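Local atomic coordinates of Fe-regulated protein B (Neisseria meningitidis, PDB entry 4AIP), a protein that transports iron across the bacterial outer membrane as a TonB-dependent transporter, and may take up iron-siderophore complexes as relatives do. Residues G64-T69 with N536-F541; T108-G113 with V149-G154; A364-D369 with Y380-R385; N713-P718 with T726-G731. All coordinates share one frame; numbering follows the deposited sequence.

How the contacts relate
Contact 1 comes first along the chain: segment 64-69, at the start of the plug, meets barrel strand 532-544 far downstream and closes a very long loop. Contacts 2 and 3 are both nested inside that loop, in series with each other. Contact 2 joins two parts of the plug, and it touches contact 1 directly, since strands 67-73 and 144-151 are sheet neighbours: Arg68 O lies 2.8 Å from Val149 N. Contact 3 is a hairpin of the barrel wall, its centre about 24 Å from that of contact 1. Contact 4 opens after contact 1 has closed and folds the last loop before the C-terminal strand; its centre is about 43 Å from that of contact 3.

Contact 1 (G64-T69 with N536-F541); sequences GSKIRT and NTEIGF
Lys66 of the plug domain reaches out to Glu538 on strand 532-544, a strand of the beta-barrel that encloses the plug in TonB-dependent transporters. The ionic link between the two is long: Lys66 NZ and Glu538 OE1 form a salt bridge at 3.4 Å, and the hydrogen bond within it is weak. Both groups have further partners. The ammonium group also donates to the carbonyl oxygens of Lys151 and Ala153 in the plug, while Glu538 OE1 makes a second salt bridge with Arg110. With two basic side chains beside it, this buried carboxylate would be expected to stay ionised.

Packing along the lysine chain supplies more of the contact. CG stands anti to the backbone N (chi1 162°), and the chain stays extended up to CE, passing over the carboxylate. On the way Lys66 CB comes within 3.0 Å of Glu538 OE2, and Lys66 CD lies 3.3 Å from Glu538 CD. A turn at the last torsion (63°) then swings NZ to the OE1 side.

The main chains meet at two glycines, where the absence of side chains lets plug and barrel wall approach closely: the CA atoms of Gly64 and Gly540 are 4.2 Å apart. Beside them Gly64 CA makes a CA-H...O contact with Phe541 O at 3.3 Å, with an angle of 143° at the hydrogen.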
loop_
_atom_site.group_PDB
_atom_site.type_symbol
_atom_site.label_atom_id
_atom_site.label_comp_id
_atom_site.label_asym_id
_atom_site.label_seq_id
_atom_site.Cartn_x
_atom_site.Cartn_y
_atom_site.Cartn_z
ATOM N N GLY B 64 -41.228 20.926 12.038
ATOM C CA GLY B 64 -41.235 19.847 12.985
ATOM C C GLY B 64 -39.940 19.057 12.877
ATOM O O GLY B 64 -38.867 19.490 13.318
ATOM N N SER B 65 -40.050 17.930 12.199
ATOM C CA SER B 65 -38.993 16.956 12.162
ATOM C C SER B 65 -38.576 16.602 10.718
ATOM O O SER B 65 -37.753 15.680 10.477
ATOM C CB SER B 65 -39.493 15.701 12.894
ATOM O OG SER B 65 -38.519 14.721 12.924
ATOM N N LYS B 66 -39.133 17.328 9.758
ATOM C CA LYS B 66 -38.867 17.036 8.372
ATOM C C LYS B 66 -37.482 17.513 7.814
ATOM O O LYS B 66 -36.964 16.945 6.854
ATOM C CB LYS B 66 -40.034 17.535 7.566
ATOM C CG LYS B 66 -39.808 17.716 6.120
ATOM C CD LYS B 66 -40.907 18.600 5.578
ATOM C CE LYS B 66 -40.775 18.865 4.067
ATOM N NZ LYS B 66 -40.893 17.615 3.270
ATOM N N ILE B 67 -36.906 18.524 8.443
ATOM C CA ILE B 67 -35.579 18.989 8.111
ATOM C C ILE B 67 -34.871 19.022 9.426
ATOM O O ILE B 67 -35.291 19.726 10.348
ATOM C CB ILE B 67 -35.597 20.413 7.434
ATOM C CG1 ILE B 67 -36.206 20.307 6.036
ATOM C CG2 ILE B 67 -34.210 20.967 7.282
ATOM C CD1 ILE B 67 -36.622 21.664 5.441
ATOM N N ARG B 68 -33.827 18.211 9.514
ATOM C CA ARG B 68 -33.008 18.186 10.701
ATOM C C ARG B 68 -31.602 18.557 10.264
ATOM O O ARG B 68 -30.905 17.793 9.560
ATOM C CB ARG B 68 -33.101 16.858 11.421
ATOM C CG ARG B 68 -33.494 16.995 12.900
ATOM C CD ARG B 68 -34.261 15.740 13.298
ATOM N NE ARG B 68 -34.391 15.614 14.762
ATOM C CZ ARG B 68 -35.224 14.749 15.372
ATOM N NH1 ARG B 68 -36.026 13.955 14.648
ATOM N NH2 ARG B 68 -35.303 14.717 16.712
ATOM N N THR B 69 -31.240 19.786 10.621
ATOM C CA THR B 69 -29.978 20.369 10.252
ATOM C C THR B 69 -28.990 20.006 11.335
ATOM O O THR B 69 -29.295 20.124 12.498
ATOM C CB THR B 69 -30.097 21.932 10.057
ATOM O OG1 THR B 69 -30.947 22.213 8.928
ATOM C CG2 THR B 69 -28.723 22.580 9.818
ATOM N N ASN B 536 -46.061 15.250 -1.620
ATOM C CA ASN B 536 -45.784 15.045 -0.249
ATOM C C ASN B 536 -46.420 16.179 0.560
ATOM O O ASN B 536 -46.128 17.364 0.368
ATOM C CB ASN B 536 -44.273 14.931 -0.015
ATOM C CG ASN B 536 -43.909 14.980 1.456
ATOM O OD1 ASN B 536 -44.079 13.981 2.206
ATOM N ND2 ASN B 536 -43.437 16.163 1.900
ATOM N N THR B 537 -47.317 15.804 1.464
ATOM C CA THR B 537 -47.986 16.781 2.300
ATOM C C THR B 537 -47.613 16.468 3.695
ATOM O O THR B 537 -47.625 15.283 4.072
ATOM C CB THR B 537 -49.510 16.575 2.253
ATOM O OG1 THR B 537 -49.935 16.527 0.873
ATOM C CG2 THR B 537 -50.223 17.707 2.999
ATOM N N GLU B 538 -47.316 17.491 4.485
ATOM C CA GLU B 538 -47.038 17.189 5.865
ATOM C C GLU B 538 -47.219 18.327 6.826
ATOM O O GLU B 538 -47.181 19.493 6.413
ATOM C CB GLU B 538 -45.659 16.543 5.955
ATOM C CG GLU B 538 -44.448 17.353 6.052
ATOM C CD GLU B 538 -43.269 16.418 6.346
ATOM O OE1 GLU B 538 -42.803 15.698 5.393
ATOM O OE2 GLU B 538 -42.847 16.390 7.556
ATOM N N ILE B 539 -47.441 17.996 8.088
ATOM C CA ILE B 539 -47.566 19.007 9.165
ATOM C C ILE B 539 -46.539 18.775 10.279
ATOM O O ILE B 539 -45.964 17.674 10.365
ATOM C CB ILE B 539 -48.974 18.969 9.797
ATOM C CG1 ILE B 539 -49.385 17.516 10.055
ATOM C CG2 ILE B 539 -49.989 19.623 8.790
ATOM C CD1 ILE B 539 -50.274 17.328 11.219
ATOM N N GLY B 540 -46.329 19.784 11.121
ATOM C CA GLY B 540 -45.329 19.666 12.140
ATOM C C GLY B 540 -45.404 20.724 13.197
ATOM O O GLY B 540 -46.114 21.706 13.042
ATOM N N PHE B 541 -44.711 20.501 14.299
ATOM C CA PHE B 541 -44.634 21.521 15.309
ATOM C C PHE B 541 -43.255 21.414 15.923
ATOM O O PHE B 541 -42.664 20.319 15.895
ATOM C CB PHE B 541 -45.739 21.321 16.364
ATOM C CG PHE B 541 -45.436 20.258 17.375
ATOM C CD1 PHE B 541 -44.725 20.572 18.537
ATOM C CD2 PHE B 541 -45.838 18.940 17.174
ATOM C CE1 PHE B 541 -44.417 19.553 19.513
ATOM C CE2 PHE B 541 -45.551 17.940 18.144
ATOM C CZ PHE B 541 -44.853 18.255 19.304
#

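Contact 2 (T108-G113 with V149-G154); sequences TLRGMG and VQKGAG
Lys151, at the end of strand 144-151 in the plug domain, packs against Leu109 and Arg110 of a tight beta-hairpin. The hairpin turns through a type I' bend from Leu109 to Met112, closed by paired backbone bonds in which Leu109 N donates to Met112 O and Met112 N to Leu109 O. Arg110 thereby occupies the first corner of the bend, and its side chain extends toward the end of strand 144-151, which belongs to another sheet of the plug.

From the backbone outward, the lysine meets the hairpin atom by atom. Lys151 CB sits over the centre of one face of the Arg110 guanidinium, 3.4 Å from Arg110 CZ, and the two side chains run at about a right angle. Lys151 CG, anti to its own carbonyl carbon (chi1 -53°), turns to the leucine instead and lies 3.9 Å from Leu109 CD2. Lys151 CD is back beside the arginine, 3.9 Å from Arg110 NE. Beyond it the chain bends (chi3 -147°) and leaves the hairpin, taking NZ to a salt bridge with Glu590 on the barrel and a hydrogen bond with Ser94 OG. Arg110 NH1 is bound to a different barrel acid, Glu538, and its guanidinium makes a cation-pi contact with Phe555. Lys151 NZ and Arg110 NH2 can thus lie 5.6 Å apart, each cation having its own carboxylate, which probably offsets their like charges.

The leucine adds an apolar touch: Leu109 CD2 lies 3.8 Å from Val149 CG2 and equally far from the carbonyl oxygen Gln150 O.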
loop_
_atom_site.group_PDB
_atom_site.type_symbol
_atom_site.label_atom_id
_atom_site.label_comp_id
_atom_site.label_asym_id
_atom_site.label_seq_id
_atom_site.Cartn_x
_atom_site.Cartn_y
_atom_site.Cartn_z
ATOM N N THR B 108 -32.643 3.119 4.949
ATOM C CA THR B 108 -34.028 3.526 4.715
ATOM C C THR B 108 -34.264 4.756 5.530
ATOM O O THR B 108 -33.722 4.886 6.627
ATOM C CB THR B 108 -35.060 2.475 5.096
ATOM O OG1 THR B 108 -34.901 2.200 6.484
ATOM C CG2 THR B 108 -34.823 1.241 4.311
ATOM N N LEU B 109 -35.066 5.657 4.951
ATOM C CA LEU B 109 -35.574 6.848 5.620
ATOM C C LEU B 109 -37.118 6.809 5.450
ATOM O O LEU B 109 -37.664 6.653 4.316
ATOM C CB LEU B 109 -34.961 8.102 5.008
ATOM C CG LEU B 109 -35.365 9.429 5.673
ATOM C CD1 LEU B 109 -35.021 9.483 7.139
ATOM C CD2 LEU B 109 -34.680 10.629 4.972
ATOM N N ARG B 110 -37.817 6.901 6.588
ATOM C CA ARG B 110 -39.295 6.700 6.705
ATOM C C ARG B 110 -39.602 5.496 5.887
ATOM O O ARG B 110 -40.483 5.548 5.023
ATOM C CB ARG B 110 -40.061 7.899 6.152
ATOM C CG ARG B 110 -39.804 9.213 6.820
ATOM C CD ARG B 110 -40.647 10.322 6.219
ATOM N NE ARG B 110 -40.692 11.512 7.100
ATOM C CZ ARG B 110 -41.040 12.732 6.688
ATOM N NH1 ARG B 110 -41.411 12.944 5.401
ATOM N NH2 ARG B 110 -41.022 13.732 7.551
ATOM N N GLY B 111 -38.798 4.455 6.014
ATOM C CA GLY B 111 -39.121 3.194 5.319
ATOM C C GLY B 111 -38.741 3.110 3.836
ATOM O O GLY B 111 -38.879 2.031 3.192
ATOM N N MET B 112 -38.270 4.228 3.288
ATOM C CA MET B 112 -37.918 4.303 1.890
ATOM C C MET B 112 -36.417 4.084 1.663
ATOM O O MET B 112 -35.572 4.744 2.343
ATOM C CB MET B 112 -38.307 5.658 1.336
ATOM C CG MET B 112 -39.809 6.004 1.188
ATOM S SD MET B 112 -40.785 4.789 0.273
ATOM C CE MET B 112 -39.958 4.848 -1.327
ATOM N N GLY B 113 -36.082 3.177 0.723
ATOM C CA GLY B 113 -34.682 2.859 0.357
ATOM C C GLY B 113 -33.850 3.821 -0.510
ATOM O O GLY B 113 -34.336 4.873 -0.962
ATOM N N VAL B 149 -30.346 15.958 7.546
ATOM C CA VAL B 149 -31.339 15.059 6.902
ATOM C C VAL B 149 -32.517 15.905 6.413
ATOM O O VAL B 149 -32.863 16.937 6.996
ATOM C CB VAL B 149 -31.769 13.884 7.856
ATOM C CG1 VAL B 149 -32.589 14.414 8.963
ATOM C CG2 VAL B 149 -32.500 12.781 7.144
ATOM N N GLN B 150 -33.065 15.506 5.287
ATOM C CA GLN B 150 -34.253 16.143 4.752
ATOM C C GLN B 150 -35.115 15.005 4.253
ATOM O O GLN B 150 -34.629 14.113 3.501
ATOM C CB GLN B 150 -33.921 17.238 3.687
ATOM C CG GLN B 150 -33.946 16.848 2.190
ATOM C CD GLN B 150 -35.367 16.640 1.522
ATOM O OE1 GLN B 150 -36.450 16.843 2.103
ATOM N NE2 GLN B 150 -35.321 16.206 0.270
ATOM N N LYS B 151 -36.377 15.020 4.681
ATOM C CA LYS B 151 -37.227 13.826 4.580
ATOM C C LYS B 151 -38.367 14.101 3.658
ATOM O O LYS B 151 -38.919 15.205 3.670
ATOM C CB LYS B 151 -37.755 13.438 5.953
ATOM C CG LYS B 151 -36.672 13.291 6.998
ATOM C CD LYS B 151 -37.250 12.769 8.345
ATOM C CE LYS B 151 -36.451 13.390 9.477
ATOM N NZ LYS B 151 -36.593 12.723 10.783
ATOM N N GLY B 152 -38.720 13.108 2.837
ATOM C CA GLY B 152 -39.831 13.284 1.862
ATOM C C GLY B 152 -39.430 14.240 0.718
ATOM O O GLY B 152 -38.215 14.525 0.494
ATOM N N ALA B 153 -40.442 14.739 -0.001
ATOM C CA ALA B 153 -40.251 15.604 -1.161
ATOM C C ALA B 153 -39.772 16.967 -0.677
ATOM O O ALA B 153 -40.336 17.538 0.275
ATOM C CB ALA B 153 -41.529 15.717 -1.959
ATOM N N GLY B 154 -38.718 17.478 -1.294
ATOM C CA GLY B 154 -38.162 18.736 -0.786
ATOM C C GLY B 154 -38.758 19.890 -1.543
ATOM O O GLY B 154 -39.575 19.694 -2.444
#

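Contact 3 (A364-D369 with Y380-R385); sequences ANFNFD and YGINYR
The Tyr380 ring carries Phe368 CB over one face, a CH-pi contact with the carbon 3.8 Å from the ring centroid. The Phe368 ring itself is nearly parallel to that of Tyr380, their planes 11° apart, but it is slid so far along (centroids 5.2 Å apart) that they barely overlap. In the plane of the Phe368 ring, at its edge, lies Tyr380 O. Two amides meet differently on the other face of the sheet: their planes are turned 67° from each other, and Asn383 ND2 donates to Asn365 OD1 at 2.8 Å. The acceptor lies in the Asn383 amide plane, whereas the donor is tilted from that of Asn365. A water sits 2.7 Å from Asn365 OD1, and Arg462 binds Asn383 OD1.

Six backbone hydrogen bonds join strands 355-371 and 376-390 as an antiparallel hairpin of the barrel wall. Phe366 CB and Ile382 CG2, 3.8 Å apart, continue the apolar face of Phe368 and Tyr380. Asn365 and Asn383 instead touch Asn123 and Ile160 of the plug. The chemistry is thus two-sided, consistent with a transmembrane barrel whose aromatic and aliphatic surface meets lipid while its amides line the interior.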
loop_
_atom_site.group_PDB
_atom_site.type_symbol
_atom_site.label_atom_id
_atom_site.label_comp_id
_atom_site.label_asym_id
_atom_site.label_seq_id
_atom_site.Cartn_x
_atom_site.Cartn_y
_atom_site.Cartn_z
ATOM N N ALA B 364 -23.014 20.005 -11.897
ATOM C CA ALA B 364 -22.796 21.365 -11.419
ATOM C C ALA B 364 -24.086 21.924 -10.895
ATOM O O ALA B 364 -25.180 21.617 -11.416
ATOM C CB ALA B 364 -22.315 22.265 -12.598
ATOM N N ASN B 365 -23.976 22.799 -9.923
ATOM C CA ASN B 365 -25.158 23.461 -9.399
ATOM C C ASN B 365 -24.906 24.925 -9.234
ATOM O O ASN B 365 -23.854 25.305 -8.781
ATOM C CB ASN B 365 -25.462 22.901 -8.029
ATOM C CG ASN B 365 -25.742 21.445 -8.082
ATOM O OD1 ASN B 365 -26.774 21.035 -8.607
ATOM N ND2 ASN B 365 -24.819 20.642 -7.574
ATOM N N PHE B 366 -25.865 25.766 -9.595
ATOM C CA PHE B 366 -25.742 27.163 -9.272
ATOM C C PHE B 366 -26.939 27.656 -8.520
ATOM O O PHE B 366 -28.074 27.398 -8.891
ATOM C CB PHE B 366 -25.710 27.957 -10.572
ATOM C CG PHE B 366 -24.395 27.936 -11.231
ATOM C CD1 PHE B 366 -23.984 26.845 -12.001
ATOM C CD2 PHE B 366 -23.552 29.026 -11.078
ATOM C CE1 PHE B 366 -22.701 26.862 -12.639
ATOM C CE2 PHE B 366 -22.279 29.055 -11.671
ATOM C CZ PHE B 366 -21.848 27.975 -12.463
ATOM N N ASN B 367 -26.696 28.516 -7.565
ATOM C CA ASN B 367 -27.747 28.878 -6.674
ATOM C C ASN B 367 -27.577 30.304 -6.266
ATOM O O ASN B 367 -26.514 30.643 -5.767
ATOM C CB ASN B 367 -27.521 28.046 -5.441
ATOM C CG ASN B 367 -28.726 27.862 -4.725
ATOM O OD1 ASN B 367 -29.512 27.014 -5.127
ATOM N ND2 ASN B 367 -28.985 28.698 -3.700
ATOM N N PHE B 368 -28.613 31.123 -6.442
ATOM C CA PHE B 368 -28.533 32.541 -6.190
ATOM C C PHE B 368 -29.613 32.892 -5.263
ATOM O O PHE B 368 -30.728 32.448 -5.413
ATOM C CB PHE B 368 -28.775 33.381 -7.485
ATOM C CG PHE B 368 -27.924 32.976 -8.693
ATOM C CD1 PHE B 368 -28.217 31.813 -9.408
ATOM C CD2 PHE B 368 -26.852 33.772 -9.123
ATOM C CE1 PHE B 368 -27.484 31.447 -10.510
ATOM C CE2 PHE B 368 -26.080 33.376 -10.233
ATOM C CZ PHE B 368 -26.415 32.228 -10.933
ATOM N N ASP B 369 -29.302 33.768 -4.338
ATOM C CA ASP B 369 -30.296 34.344 -3.454
ATOM C C ASP B 369 -30.354 35.858 -3.724
ATOM O O ASP B 369 -29.373 36.561 -3.628
ATOM C CB ASP B 369 -29.929 34.101 -1.964
ATOM C CG ASP B 369 -29.991 32.601 -1.540
ATOM O OD1 ASP B 369 -30.418 31.729 -2.338
ATOM O OD2 ASP B 369 -29.588 32.287 -0.391
ATOM N N TYR B 380 -33.096 31.212 -6.748
ATOM C CA TYR B 380 -33.304 30.676 -8.067
ATOM C C TYR B 380 -31.976 30.077 -8.458
ATOM O O TYR B 380 -30.950 30.491 -7.940
ATOM C CB TYR B 380 -33.771 31.769 -9.078
ATOM C CG TYR B 380 -32.890 32.984 -9.143
ATOM C CD1 TYR B 380 -31.806 33.044 -10.015
ATOM C CD2 TYR B 380 -33.148 34.099 -8.333
ATOM C CE1 TYR B 380 -30.959 34.201 -10.070
ATOM C CE2 TYR B 380 -32.343 35.280 -8.401
ATOM C CZ TYR B 380 -31.250 35.313 -9.260
ATOM O OH TYR B 380 -30.460 36.445 -9.286
ATOM N N GLY B 381 -31.994 29.115 -9.379
ATOM C CA GLY B 381 -30.789 28.519 -9.804
ATOM C C GLY B 381 -31.029 27.390 -10.755
ATOM O O GLY B 381 -32.152 27.205 -11.308
ATOM N N ILE B 382 -29.979 26.605 -10.974
ATOM C CA ILE B 382 -30.066 25.555 -11.996
ATOM C C ILE B 382 -29.243 24.377 -11.468
ATOM O O ILE B 382 -28.248 24.589 -10.771
ATOM C CB ILE B 382 -29.563 26.116 -13.347
ATOM C CG1 ILE B 382 -29.276 25.015 -14.349
ATOM C CG2 ILE B 382 -28.281 26.976 -13.162
ATOM C CD1 ILE B 382 -27.772 24.756 -14.422
ATOM N N ASN B 383 -29.657 23.146 -11.774
ATOM C CA ASN B 383 -28.899 21.950 -11.444
ATOM C C ASN B 383 -28.588 21.194 -12.716
ATOM O O ASN B 383 -29.469 21.099 -13.606
ATOM C CB ASN B 383 -29.737 21.009 -10.567
ATOM C CG ASN B 383 -30.269 21.706 -9.276
ATOM O OD1 ASN B 383 -31.460 21.934 -9.140
ATOM N ND2 ASN B 383 -29.381 22.044 -8.363
ATOM N N TYR B 384 -27.363 20.633 -12.807
ATOM C CA TYR B 384 -26.980 19.793 -13.954
ATOM C C TYR B 384 -26.234 18.573 -13.449
ATOM O O TYR B 384 -25.331 18.697 -12.625
ATOM C CB TYR B 384 -26.087 20.582 -14.944
ATOM C CG TYR B 384 -25.558 19.721 -16.073
ATOM C CD1 TYR B 384 -24.405 18.985 -15.915
ATOM C CD2 TYR B 384 -26.241 19.590 -17.281
ATOM C CE1 TYR B 384 -23.928 18.140 -16.921
ATOM C CE2 TYR B 384 -25.767 18.743 -18.298
ATOM C CZ TYR B 384 -24.590 18.053 -18.104
ATOM O OH TYR B 384 -24.015 17.226 -19.068
ATOM N N ARG B 385 -26.596 17.411 -13.951
ATOM C CA ARG B 385 -25.898 16.203 -13.662
ATOM C C ARG B 385 -25.913 15.268 -14.883
ATOM O O ARG B 385 -26.984 15.085 -15.546
ATOM C CB ARG B 385 -26.524 15.498 -12.498
ATOM C CG ARG B 385 -25.790 14.226 -12.110
ATOM C CD ARG B 385 -26.406 13.501 -10.915
ATOM N NE ARG B 385 -27.673 12.839 -11.246
ATOM C CZ ARG B 385 -28.601 12.540 -10.341
ATOM N NH1 ARG B 385 -28.388 12.838 -9.033
ATOM N NH2 ARG B 385 -29.734 11.959 -10.738
HETATM O O HOH W 1 -26.215 18.763 -9.909
#

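Contact 4 (N713-P718 with T726-G731); sequences NKFYYP and TLPGVG
Tyr716 and Tyr717 lay their rings against Gly729 and Pro728 in a loop-to-loop contact without regular strand structure, inside the connection between barrel strands 702-709 and 733-741. The two segments run roughly antiparallel and are joined by one hydrogen bond, Gly729 N to Tyr716 O, at 2.7 Å. It is fairly straight (159° at the hydrogen), with the donor tilted slightly from the carbonyl plane.

With its CG between the backbone N and the carbonyl carbon (chi1 70°), Tyr716 folds its ring back over the glycine. Gly729 CA then stands over one face, offset toward the rim and 3.9 Å from the ring centroid, in a CH-pi contact. The Tyr716 ring also stacks with Phe685 of strand 681-694, so the loop also touches the barrel wall.

Residues 726-731 belong to the predicted C-terminal box of TonB-dependent receptors, which runs on into the last strand of the barrel. Pro728 of this box is held among aromatic groups. Its CB lies over one face of the Tyr717 ring, 4.2 Å from the centroid, and Pro728 CD is 3.7 Å from Tyr717 CE1. Phe715 approaches with its edge, CE1 being 3.8 Å from Pro728 CB. Farther along, Asn713 OD1 accepts a hydrogen bond from the backbone N of Arg732 and lies 3.4 Å from Gly731 CA.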
loop_
_atom_site.group_PDB
_atom_site.type_symbol
_atom_site.label_atom_id
_atom_site.label_comp_id
_atom_site.label_asym_id
_atom_site.label_seq_id
_atom_site.Cartn_x
_atom_site.Cartn_y
_atom_site.Cartn_z
ATOM N N ASN B 713 -25.188 -7.960 24.280
ATOM C CA ASN B 713 -24.798 -8.872 23.208
ATOM C C ASN B 713 -26.006 -9.447 22.509
ATOM O O ASN B 713 -26.046 -10.626 22.230
ATOM C CB ASN B 713 -23.927 -10.003 23.749
ATOM C CG ASN B 713 -23.080 -10.634 22.670
ATOM O OD1 ASN B 713 -22.682 -9.983 21.673
ATOM N ND2 ASN B 713 -22.780 -11.912 22.861
ATOM N N LYS B 714 -26.990 -8.595 22.245
ATOM C CA LYS B 714 -28.185 -8.990 21.524
ATOM C C LYS B 714 -27.938 -9.643 20.142
ATOM O O LYS B 714 -27.293 -9.042 19.309
ATOM C CB LYS B 714 -29.093 -7.769 21.337
ATOM C CG LYS B 714 -30.532 -8.070 21.716
ATOM C CD LYS B 714 -31.180 -9.176 20.960
ATOM C CE LYS B 714 -32.547 -9.492 21.574
ATOM N NZ LYS B 714 -33.125 -8.158 22.005
ATOM N N PHE B 715 -28.506 -10.825 19.907
ATOM C CA PHE B 715 -28.588 -11.448 18.592
ATOM C C PHE B 715 -29.830 -10.957 17.850
ATOM O O PHE B 715 -30.961 -11.250 18.260
ATOM C CB PHE B 715 -28.621 -12.985 18.725
ATOM C CG PHE B 715 -28.717 -13.729 17.390
ATOM C CD1 PHE B 715 -28.240 -13.150 16.198
ATOM C CD2 PHE B 715 -29.229 -15.040 17.327
ATOM C CE1 PHE B 715 -28.311 -13.834 14.978
ATOM C CE2 PHE B 715 -29.339 -15.713 16.084
ATOM C CZ PHE B 715 -28.859 -15.109 14.928
ATOM N N TYR B 716 -29.648 -10.245 16.739
ATOM C CA TYR B 716 -30.788 -9.712 16.019
ATOM C C TYR B 716 -30.423 -9.397 14.623
ATOM O O TYR B 716 -29.211 -9.200 14.349
ATOM C CB TYR B 716 -31.320 -8.435 16.689
ATOM C CG TYR B 716 -30.390 -7.252 16.538
ATOM C CD1 TYR B 716 -29.291 -7.084 17.404
ATOM C CD2 TYR B 716 -30.566 -6.301 15.465
ATOM C CE1 TYR B 716 -28.424 -5.947 17.256
ATOM C CE2 TYR B 716 -29.673 -5.197 15.289
ATOM C CZ TYR B 716 -28.634 -5.015 16.184
ATOM O OH TYR B 716 -27.758 -3.953 16.028
ATOM N N TYR B 717 -31.474 -9.301 13.774
ATOM C CA TYR B 717 -31.431 -8.748 12.394
ATOM C C TYR B 717 -32.122 -7.407 12.290
ATOM O O TYR B 717 -33.274 -7.282 12.642
ATOM C CB TYR B 717 -32.049 -9.705 11.356
ATOM C CG TYR B 717 -31.267 -10.998 11.299
ATOM C CD1 TYR B 717 -30.115 -11.134 10.465
ATOM C CD2 TYR B 717 -31.621 -12.080 12.135
ATOM C CE1 TYR B 717 -29.416 -12.308 10.423
ATOM C CE2 TYR B 717 -30.914 -13.264 12.093
ATOM C CZ TYR B 717 -29.805 -13.372 11.248
ATOM O OH TYR B 717 -29.097 -14.559 11.244
ATOM N N PRO B 718 -31.425 -6.387 11.762
ATOM C CA PRO B 718 -32.117 -5.109 11.536
ATOM C C PRO B 718 -33.140 -5.269 10.449
ATOM O O PRO B 718 -33.080 -6.209 9.647
ATOM C CB PRO B 718 -30.986 -4.164 11.032
ATOM C CG PRO B 718 -29.726 -4.780 11.560
ATOM C CD PRO B 718 -29.991 -6.286 11.419
ATOM N N THR B 726 -30.537 -12.716 6.922
ATOM C CA THR B 726 -29.384 -12.325 6.136
ATOM C C THR B 726 -28.129 -11.953 6.926
ATOM O O THR B 726 -27.180 -12.707 6.911
ATOM C CB THR B 726 -29.694 -11.178 5.180
ATOM O OG1 THR B 726 -29.841 -9.960 5.923
ATOM C CG2 THR B 726 -30.898 -11.489 4.385
ATOM N N LEU B 727 -28.099 -10.770 7.546
ATOM C CA LEU B 727 -26.903 -10.333 8.249
ATOM C C LEU B 727 -27.239 -9.686 9.574
ATOM O O LEU B 727 -27.860 -8.638 9.611
ATOM C CB LEU B 727 -26.042 -9.370 7.390
ATOM C CG LEU B 727 -25.393 -9.895 6.116
ATOM C CD1 LEU B 727 -24.761 -8.757 5.378
ATOM C CD2 LEU B 727 -24.372 -10.915 6.437
ATOM N N PRO B 728 -26.791 -10.297 10.673
ATOM C CA PRO B 728 -27.229 -9.812 11.981
ATOM C C PRO B 728 -26.531 -8.532 12.382
ATOM O O PRO B 728 -25.536 -8.148 11.790
ATOM C CB PRO B 728 -26.853 -10.966 12.942
ATOM C CG PRO B 728 -25.801 -11.732 12.263
ATOM C CD PRO B 728 -25.867 -11.444 10.764
ATOM N N GLY B 729 -27.072 -7.867 13.398
ATOM C CA GLY B 729 -26.392 -6.717 14.037
ATOM C C GLY B 729 -25.086 -7.134 14.704
ATOM O O GLY B 729 -24.851 -8.334 14.988
ATOM N N VAL B 730 -24.226 -6.156 14.968
ATOM C CA VAL B 730 -22.973 -6.498 15.539
ATOM C C VAL B 730 -23.291 -6.896 16.937
ATOM O O VAL B 730 -24.096 -6.253 17.630
ATOM C CB VAL B 730 -21.906 -5.351 15.472
ATOM C CG1 VAL B 730 -20.574 -5.794 16.132
ATOM C CG2 VAL B 730 -21.618 -4.891 13.958
ATOM N N GLY B 731 -22.705 -8.000 17.372
ATOM C CA GLY B 731 -22.805 -8.310 18.759
ATOM C C GLY B 731 -22.088 -7.260 19.558
ATOM O O GLY B 731 -21.699 -6.213 19.061
#